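Putative hexose oxidase (Nonomuraea sp. ATCC 39727, PDB 5AWV) oxidises a sugar of the glycopeptide antibiotic teicoplanin as an FAD-dependent hexose oxidase. Local coordinates at the interface of chains A and B. Coordinates in Å, arbitrary orientation; residue numbers count along the deposited sequence, not the author numbering. Chains: chain A/B, Putative hexose oxidase.

The interface of chains A and B. Residues chain A 139, 143, 248, 349-350; chain B 40, 44.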
# COMPACT_ATOMS: atom_id res chain seq x y z
N TYR A 139 2.68 -12.72 -12.59
CA TYR A 139 2.68 -14.17 -12.54
C TYR A 139 2.39 -14.85 -13.88
O TYR A 139 3.22 -15.68 -14.35
CB TYR A 139 1.65 -14.65 -11.54
CG TYR A 139 1.67 -16.16 -11.25
CD1 TYR A 139 2.86 -16.83 -11.06
CD2 TYR A 139 0.50 -16.93 -11.29
CE1 TYR A 139 2.89 -18.17 -10.76
CE2 TYR A 139 0.53 -18.31 -11.04
CZ TYR A 139 1.73 -18.91 -10.72
OH TYR A 139 1.86 -20.27 -10.41
N ASN A 143 6.04 -15.41 -14.55
CA ASN A 143 6.22 -16.18 -13.32
C ASN A 143 7.10 -15.46 -12.29
O ASN A 143 8.08 -16.04 -11.78
CB ASN A 143 6.82 -17.52 -13.70
CG ASN A 143 6.86 -18.48 -12.60
OD1 ASN A 143 6.12 -18.40 -11.60
ND2 ASN A 143 7.78 -19.43 -12.74
N ALA A 248 5.60 -22.07 -6.12
CA ALA A 248 4.52 -22.78 -6.81
C ALA A 248 3.34 -23.06 -5.90
O ALA A 248 2.17 -22.86 -6.28
CB ALA A 248 5.05 -24.07 -7.37
N ARG A 349 -2.01 -23.58 -4.28
CA ARG A 349 -1.22 -23.06 -5.35
C ARG A 349 -1.17 -21.52 -5.24
O ARG A 349 -2.10 -20.90 -4.78
CB ARG A 349 -1.82 -23.42 -6.70
CG ARG A 349 -2.03 -24.91 -6.98
CD ARG A 349 -2.44 -25.06 -8.46
NE ARG A 349 -3.66 -24.29 -8.82
CZ ARG A 349 -4.91 -24.69 -8.62
NH1 ARG A 349 -5.19 -25.83 -8.00
NH2 ARG A 349 -5.91 -23.90 -8.95
N TRP A 350 -0.10 -20.95 -5.75
CA TRP A 350 0.02 -19.52 -5.82
C TRP A 350 -1.12 -18.92 -6.64
O TRP A 350 -1.43 -19.39 -7.76
CB TRP A 350 1.35 -19.18 -6.45
CG TRP A 350 1.65 -17.74 -6.46
CD1 TRP A 350 1.61 -16.85 -7.54
CD2 TRP A 350 2.04 -17.00 -5.35
NE1 TRP A 350 1.98 -15.58 -7.13
CE2 TRP A 350 2.19 -15.64 -5.77
CE3 TRP A 350 2.17 -17.32 -4.01
CZ2 TRP A 350 2.55 -14.63 -4.90
CZ3 TRP A 350 2.55 -16.31 -3.13
CH2 TRP A 350 2.71 -14.99 -3.57
N PRO B 40 4.09 -24.08 -13.04
CA PRO B 40 3.23 -23.81 -11.92
C PRO B 40 1.92 -23.10 -12.26
O PRO B 40 1.03 -23.20 -11.46
CB PRO B 40 4.11 -22.93 -11.02
CG PRO B 40 5.09 -22.32 -11.88
CD PRO B 40 5.41 -23.42 -12.89
N ASN B 44 -3.98 -23.34 -12.51
CA ASN B 44 -4.73 -22.10 -12.49
C ASN B 44 -5.44 -21.84 -13.86
O ASN B 44 -6.65 -21.61 -13.89
CB ASN B 44 -3.79 -20.94 -12.16
CG ASN B 44 -3.55 -20.80 -10.69
OD1 ASN B 44 -3.96 -21.65 -9.85
ND2 ASN B 44 -2.91 -19.71 -10.34
O HOH W 1 -0.34 -21.31 -9.22
O HOH W 2 1.30 -23.85 -8.63
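Chain B contributes helix 42-46, with B:Asn44, and the loop just before it, with B:Pro40. Chain A meets them with helix 131-142, the loop that follows it, the loop at A:Ala248, and the end of strand 346-349 running into A:Trp350. The side-chain amide of B:Asn44 makes direct polar contacts with chain A. Its oxygen OD1 accepts two bonds from one side of the A:Arg349 guanidinium. A:Arg349 NE lies 2.9 Å from B:Asn44 OD1. A:Arg349 NH2 is 3.1 Å from B:Asn44 OD1. OD1 lies nearly in the guanidinium plane, but the amide is turned steeply against it, with the planes 74° apart. NH2 donates in the carbonyl plane of the amide, whereas NE is tilted from it. A bend at chi3 (-57°) brings the NE/NH2 edge of the guanidinium alongside the amide, and the two side chains run in opposite directions. The other end of the amide is also used. B:Asn44 ND2 donates to the backbone carbonyl O of A:Trp350 at 3.0 Å. Bonds at both ends should fix the rotation of the amide.

B:Pro40 hides 78 Å² of its surface against chain A. Its CB packs on the methyl CB of A:Ala248 at 3.9 Å, and its CG faces the amide tip of A:Asn143. The phenol OH of A:Tyr139 points to the carbonyl O of B:Pro40, but this hydrogen bond is weak. Water 1 also links these two groups. It lies 2.7 Å from A:Tyr139 OH and also bonds to the carbonyl oxygens of A:Trp350 and B:Pro40. Water 2 bridges B:Pro40 O to A:Ala248 O and touches water 1. Within chain A, the indole atom CD1 of A:Trp350 sits 3.5 Å above the centre of the A:Tyr139 ring, which probably helps to position the phenol.

The patch recurs with the chains exchanged across a two-fold axis. The paired patches probably help hold two copies of the oxidase together.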